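Local coordinates for protein ABC transporter permease (Klebsiella pneumoniae, PDB 5NUP) that probably works as an outer-membrane lipoprotein that binds phospholipids and takes part in their transport to maintain membrane lipid asymmetry, at residues 61-75 / 112-125. Sequence-based numbering, arbitrary orientation.
Sequences SNLEEPAVMVNYFLQ and RVEPHRFGSTLGHY
Tyr72 lays its hydroxyl over the centre of the His116 imidazole, OH 3.0 Å above the plane; the rings are nearly parallel but displaced, so the phenol oxygen rather than the ring covers the imidazole. A flat, polar-edged histidine suits this place: ND1 bonds Glu114 O weakly and NE2 bonds Gly212 O, fixing the ring's rotation. His116 O receives a CA-H...O contact from Val68 CA (3.5 Å), and compact apolar groups fit closely where Val68 CG2 meets Pro115 CB (3.6 Å). Thr121, with OG1 at chi1 89°, holds CG2 anti to its carbonyl carbon, offering a methyl to Asn71 CB and to extended Gln75, whose NE2 sits above one face of His124, toward its rim, amide and imidazole planes 22° apart. Tyr125 OH comes within 2.5 Å of Leu74 O, doubtfully short. Arg117 NH2 meets Glu64 OE1 edge-on in a weak salt bridge (3.4 Å), the chains crossing near a right angle; Arg112 NE bonds Ser61 OG weakly (3.0 Å). Further out, Lys169 pairs with Glu64, Asp149 O takes Arg117 NH1, and Asp152 ties the helices, OD1 taking Arg117 NE and Phe118 N, OD2 Asn71 ND2. Helix 65-74 thus receives loop 112-117 alongside, then runs near-parallel (14°) to helix 118-124 in the mainly helical MlaA fold.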
loop_
_atom_site.group_PDB
_atom_site.type_symbol
_atom_site.label_atom_id
_atom_site.label_comp_id
_atom_site.label_asym_id
_atom_site.label_seq_id
_atom_site.Cartn_x
_atom_site.Cartn_y
_atom_site.Cartn_z
ATOM N N SER F 61 -39.499 8.932 -19.703
ATOM C CA SER F 61 -39.479 10.132 -18.867
ATOM C C SER F 61 -38.125 10.818 -18.889
ATOM O O SER F 61 -38.048 12.051 -18.867
ATOM C CB SER F 61 -39.851 9.783 -17.432
ATOM O OG SER F 61 -40.165 10.968 -16.720
ATOM N N ASN F 62 -37.046 10.028 -18.863
ATOM C CA ASN F 62 -35.699 10.572 -18.826
ATOM C C ASN F 62 -35.378 11.353 -20.093
ATOM O O ASN F 62 -34.615 12.323 -20.037
ATOM C CB ASN F 62 -34.677 9.444 -18.637
ATOM C CG ASN F 62 -33.319 9.956 -18.140
ATOM O OD1 ASN F 62 -33.193 10.424 -17.000
ATOM N ND2 ASN F 62 -32.312 9.893 -19.005
ATOM N N LEU F 63 -35.962 10.969 -21.235
ATOM C CA LEU F 63 -35.690 11.694 -22.476
ATOM C C LEU F 63 -36.195 13.134 -22.429
ATOM O O LEU F 63 -35.780 13.960 -23.254
ATOM C CB LEU F 63 -36.335 10.973 -23.651
ATOM C CG LEU F 63 -35.953 9.533 -24.000
ATOM C CD1 LEU F 63 -36.660 9.132 -25.297
ATOM C CD2 LEU F 63 -34.440 9.389 -24.178
ATOM N N GLU F 64 -37.071 13.453 -21.475
ATOM C CA GLU F 64 -37.649 14.776 -21.331
ATOM C C GLU F 64 -36.981 15.647 -20.277
ATOM O O GLU F 64 -37.296 16.840 -20.214
ATOM C CB GLU F 64 -39.123 14.644 -20.978
ATOM C CG GLU F 64 -39.913 14.043 -22.092
ATOM C CD GLU F 64 -41.365 14.053 -21.804
ATOM O OE1 GLU F 64 -41.815 15.023 -21.159
ATOM O OE2 GLU F 64 -42.033 13.061 -22.170
ATOM N N GLU F 65 -36.068 15.098 -19.446
ATOM C CA GLU F 65 -35.517 15.900 -18.349
ATOM C C GLU F 65 -34.495 16.948 -18.792
ATOM O O GLU F 65 -34.418 18.000 -18.150
ATOM C CB GLU F 65 -34.916 15.020 -17.247
ATOM C CG GLU F 65 -35.846 13.939 -16.764
ATOM C CD GLU F 65 -36.597 14.384 -15.523
ATOM O OE1 GLU F 65 -36.369 15.537 -15.115
ATOM O OE2 GLU F 65 -37.420 13.616 -14.969
ATOM N N PRO F 66 -33.728 16.747 -19.873
ATOM C CA PRO F 66 -32.966 17.887 -20.417
ATOM C C PRO F 66 -33.853 19.038 -20.848
ATOM O O PRO F 66 -33.485 20.215 -20.676
ATOM C CB PRO F 66 -32.228 17.289 -21.618
ATOM C CG PRO F 66 -32.125 15.843 -21.325
ATOM C CD PRO F 66 -33.270 15.461 -20.431
ATOM N N ALA F 67 -35.032 18.729 -21.392
ATOM C CA ALA F 67 -35.934 19.792 -21.811
ATOM C C ALA F 67 -36.585 20.476 -20.614
ATOM O O ALA F 67 -36.721 21.701 -20.599
ATOM C CB ALA F 67 -36.991 19.234 -22.760
ATOM N N VAL F 68 -36.960 19.708 -19.588
ATOM C CA VAL F 68 -37.524 20.305 -18.379
ATOM C C VAL F 68 -36.557 21.308 -17.760
ATOM O O VAL F 68 -36.979 22.322 -17.192
ATOM C CB VAL F 68 -37.944 19.208 -17.387
ATOM C CG1 VAL F 68 -38.563 19.815 -16.154
ATOM C CG2 VAL F 68 -38.940 18.313 -18.049
ATOM N N MET F 69 -35.254 21.017 -17.785
ATOM C CA MET F 69 -34.321 22.005 -17.263
ATOM C C MET F 69 -34.286 23.226 -18.165
ATOM O O MET F 69 -34.442 24.358 -17.692
ATOM C CB MET F 69 -32.913 21.443 -17.079
ATOM C CG MET F 69 -31.908 21.842 -18.149
ATOM S SD MET F 69 -30.263 21.280 -17.777
ATOM C CE MET F 69 -29.456 21.786 -19.286
ATOM N N VAL F 70 -34.117 23.016 -19.476
ATOM C CA VAL F 70 -33.910 24.149 -20.376
ATOM C C VAL F 70 -35.047 25.150 -20.255
ATOM O O VAL F 70 -34.833 26.363 -20.354
ATOM C CB VAL F 70 -33.757 23.643 -21.825
ATOM C CG1 VAL F 70 -34.154 24.711 -22.841
ATOM C CG2 VAL F 70 -32.343 23.169 -22.070
ATOM N N ASN F 71 -36.240 24.678 -19.925
ATOM C CA ASN F 71 -37.386 25.568 -19.784
ATOM C C ASN F 71 -37.571 26.095 -18.369
ATOM O O ASN F 71 -38.078 27.209 -18.199
ATOM C CB ASN F 71 -38.682 24.866 -20.228
ATOM C CG ASN F 71 -38.789 24.741 -21.736
ATOM O OD1 ASN F 71 -38.900 25.735 -22.446
ATOM N ND2 ASN F 71 -38.812 23.495 -22.231
ATOM N N TYR F 72 -37.110 25.375 -17.349
ATOM C CA TYR F 72 -37.141 25.964 -16.017
ATOM C C TYR F 72 -36.179 27.130 -15.927
ATOM O O TYR F 72 -36.427 28.080 -15.176
ATOM C CB TYR F 72 -36.822 24.918 -14.952
ATOM C CG TYR F 72 -38.043 24.298 -14.317
ATOM C CD1 TYR F 72 -39.008 25.088 -13.699
ATOM C CD2 TYR F 72 -38.219 22.921 -14.309
ATOM C CE1 TYR F 72 -40.124 24.521 -13.105
ATOM C CE2 TYR F 72 -39.329 22.349 -13.717
ATOM C CZ TYR F 72 -40.273 23.151 -13.117
ATOM O OH TYR F 72 -41.369 22.563 -12.529
ATOM N N PHE F 73 -35.071 27.064 -16.668
ATOM C CA PHE F 73 -34.204 28.231 -16.823
ATOM C C PHE F 73 -34.950 29.376 -17.487
ATOM O O PHE F 73 -34.890 30.523 -17.032
ATOM C CB PHE F 73 -32.965 27.872 -17.641
ATOM C CG PHE F 73 -31.963 27.089 -16.876
ATOM C CD1 PHE F 73 -31.864 27.222 -15.497
ATOM C CD2 PHE F 73 -31.125 26.207 -17.532
ATOM C CE1 PHE F 73 -30.950 26.493 -14.792
ATOM C CE2 PHE F 73 -30.211 25.473 -16.836
ATOM C CZ PHE F 73 -30.114 25.619 -15.457
ATOM N N LEU F 74 -35.678 29.070 -18.559
ATOM C CA LEU F 74 -36.397 30.107 -19.283
ATOM C C LEU F 74 -37.504 30.723 -18.437
ATOM O O LEU F 74 -37.962 31.825 -18.741
ATOM C CB LEU F 74 -36.964 29.534 -20.577
ATOM C CG LEU F 74 -35.957 29.087 -21.632
ATOM C CD1 LEU F 74 -36.679 28.386 -22.769
ATOM C CD2 LEU F 74 -35.164 30.274 -22.145
ATOM N N GLN F 75 -37.982 30.022 -17.408
ATOM C CA GLN F 75 -39.002 30.561 -16.511
ATOM C C GLN F 75 -38.467 31.241 -15.273
ATOM O O GLN F 75 -39.246 31.437 -14.338
ATOM C CB GLN F 75 -39.960 29.485 -16.020
ATOM C CG GLN F 75 -40.687 28.691 -17.038
ATOM C CD GLN F 75 -41.739 27.867 -16.357
ATOM O OE1 GLN F 75 -42.471 27.114 -16.993
ATOM N NE2 GLN F 75 -41.822 28.008 -15.033
ATOM N N ARG F 112 -38.955 11.788 -9.476
ATOM C CA ARG F 112 -39.517 12.137 -10.764
ATOM C C ARG F 112 -40.778 12.948 -10.528
ATOM O O ARG F 112 -41.490 12.737 -9.543
ATOM C CB ARG F 112 -39.879 10.898 -11.577
ATOM C CG ARG F 112 -40.629 11.276 -12.831
ATOM C CD ARG F 112 -41.604 10.261 -13.292
ATOM N NE ARG F 112 -41.035 9.448 -14.344
ATOM C CZ ARG F 112 -41.434 8.215 -14.594
ATOM N NH1 ARG F 112 -42.406 7.677 -13.868
ATOM N NH2 ARG F 112 -40.863 7.524 -15.556
ATOM N N VAL F 113 -41.012 13.925 -11.400
ATOM C CA VAL F 113 -42.210 14.754 -11.368
ATOM C C VAL F 113 -42.616 14.984 -12.826
ATOM O O VAL F 113 -41.839 14.707 -13.741
ATOM C CB VAL F 113 -41.913 16.037 -10.546
ATOM C CG1 VAL F 113 -41.211 17.091 -11.382
ATOM C CG2 VAL F 113 -43.155 16.541 -9.847
ATOM N N GLU F 114 -43.899 15.440 -13.064
ATOM C CA GLU F 114 -44.337 15.482 -14.469
ATOM C C GLU F 114 -43.752 16.712 -15.164
ATOM O O GLU F 114 -43.625 17.776 -14.540
ATOM C CB GLU F 114 -45.884 15.426 -14.611
ATOM C CG GLU F 114 -46.335 15.427 -16.111
ATOM C CD GLU F 114 -47.580 14.594 -16.469
ATOM O OE1 GLU F 114 -47.960 13.683 -15.699
ATOM O OE2 GLU F 114 -48.121 14.771 -17.588
ATOM N N PRO F 115 -43.365 16.581 -16.441
ATOM C CA PRO F 115 -42.530 17.617 -17.058
ATOM C C PRO F 115 -43.194 18.979 -17.135
ATOM O O PRO F 115 -44.415 19.093 -17.269
ATOM C CB PRO F 115 -42.253 17.062 -18.468
ATOM C CG PRO F 115 -43.054 15.856 -18.608
ATOM C CD PRO F 115 -43.300 15.344 -17.238
ATOM N N HIS F 116 -42.351 20.010 -17.017
ATOM C CA HIS F 116 -42.678 21.400 -17.331
ATOM C C HIS F 116 -41.873 21.727 -18.584
ATOM O O HIS F 116 -40.644 21.816 -18.525
ATOM C CB HIS F 116 -42.310 22.353 -16.192
ATOM C CG HIS F 116 -43.236 22.298 -15.021
ATOM N ND1 HIS F 116 -43.646 21.111 -14.454
ATOM C CD2 HIS F 116 -43.819 23.280 -14.298
ATOM C CE1 HIS F 116 -44.447 21.364 -13.433
ATOM N NE2 HIS F 116 -44.565 22.673 -13.316
ATOM N N ARG F 117 -42.549 21.888 -19.715
ATOM C CA ARG F 117 -41.854 22.148 -20.972
ATOM C C ARG F 117 -42.310 23.447 -21.619
ATOM O O ARG F 117 -42.807 24.345 -20.929
ATOM C CB ARG F 117 -42.033 20.960 -21.916
ATOM C CG ARG F 117 -41.490 19.717 -21.274
ATOM C CD ARG F 117 -41.513 18.492 -22.151
ATOM N NE ARG F 117 -41.393 18.755 -23.578
ATOM C CZ ARG F 117 -41.679 17.838 -24.500
ATOM N NH1 ARG F 117 -41.593 18.124 -25.787
ATOM N NH2 ARG F 117 -42.076 16.633 -24.133
ATOM N N PHE F 118 -42.100 23.581 -22.931
ATOM C CA PHE F 118 -42.184 24.909 -23.512
ATOM C C PHE F 118 -43.615 25.423 -23.509
ATOM O O PHE F 118 -43.830 26.638 -23.431
ATOM C CB PHE F 118 -41.618 24.937 -24.930
ATOM C CG PHE F 118 -41.332 26.331 -25.414
ATOM C CD1 PHE F 118 -41.708 26.719 -26.697
ATOM C CD2 PHE F 118 -40.705 27.263 -24.581
ATOM C CE1 PHE F 118 -41.469 28.023 -27.139
ATOM C CE2 PHE F 118 -40.454 28.545 -25.013
ATOM C CZ PHE F 118 -40.824 28.931 -26.292
ATOM N N GLY F 119 -44.601 24.530 -23.564
ATOM C CA GLY F 119 -45.959 24.965 -23.299
ATOM C C GLY F 119 -46.083 25.609 -21.931
ATOM O O GLY F 119 -46.666 26.686 -21.782
ATOM N N SER F 120 -45.498 24.973 -20.919
ATOM C CA SER F 120 -45.519 25.522 -19.568
ATOM C C SER F 120 -44.957 26.934 -19.522
ATOM O O SER F 120 -45.519 27.812 -18.861
ATOM C CB SER F 120 -44.731 24.616 -18.630
ATOM O OG SER F 120 -45.172 24.800 -17.308
ATOM N N THR F 121 -43.793 27.148 -20.140
ATOM C CA THR F 121 -43.176 28.471 -20.090
ATOM C C THR F 121 -43.966 29.478 -20.927
ATOM O O THR F 121 -44.163 30.624 -20.500
ATOM C CB THR F 121 -41.703 28.379 -20.501
ATOM O OG1 THR F 121 -41.565 28.533 -21.917
ATOM C CG2 THR F 121 -41.166 27.037 -20.098
ATOM N N LEU F 122 -44.468 29.056 -22.098
ATOM C CA LEU F 122 -45.386 29.909 -22.860
ATOM C C LEU F 122 -46.552 30.319 -21.972
ATOM O O LEU F 122 -46.869 31.506 -21.846
ATOM C CB LEU F 122 -45.914 29.171 -24.101
ATOM C CG LEU F 122 -45.095 29.060 -25.396
ATOM C CD1 LEU F 122 -45.905 28.377 -26.489
ATOM C CD2 LEU F 122 -44.560 30.398 -25.871
ATOM N N GLY F 123 -47.161 29.334 -21.305
ATOM C CA GLY F 123 -48.228 29.601 -20.361
ATOM C C GLY F 123 -47.800 30.373 -19.131
ATOM O O GLY F 123 -48.596 31.121 -18.559
ATOM N N HIS F 124 -46.568 30.195 -18.682
ATOM C CA HIS F 124 -46.151 30.938 -17.506
ATOM C C HIS F 124 -45.914 32.407 -17.825
ATOM O O HIS F 124 -45.968 33.254 -16.923
ATOM C CB HIS F 124 -44.925 30.253 -16.877
ATOM C CG HIS F 124 -44.059 31.167 -16.068
ATOM N ND1 HIS F 124 -44.415 31.614 -14.814
ATOM C CD2 HIS F 124 -42.832 31.680 -16.310
ATOM C CE1 HIS F 124 -43.464 32.395 -14.335
ATOM N NE2 HIS F 124 -42.489 32.447 -15.222
ATOM N N TYR F 125 -45.699 32.732 -19.095
ATOM C CA TYR F 125 -45.652 34.112 -19.545
ATOM C C TYR F 125 -46.985 34.562 -20.145
ATOM O O TYR F 125 -47.046 35.644 -20.743
ATOM C CB TYR F 125 -44.522 34.270 -20.570
ATOM C CG TYR F 125 -43.147 34.133 -19.955
ATOM C CD1 TYR F 125 -42.074 33.636 -20.702
ATOM C CD2 TYR F 125 -42.922 34.488 -18.628
ATOM C CE1 TYR F 125 -40.830 33.497 -20.140
ATOM C CE2 TYR F 125 -41.676 34.371 -18.062
ATOM C CZ TYR F 125 -40.640 33.880 -18.818
ATOM O OH TYR F 125 -39.423 33.784 -18.204
#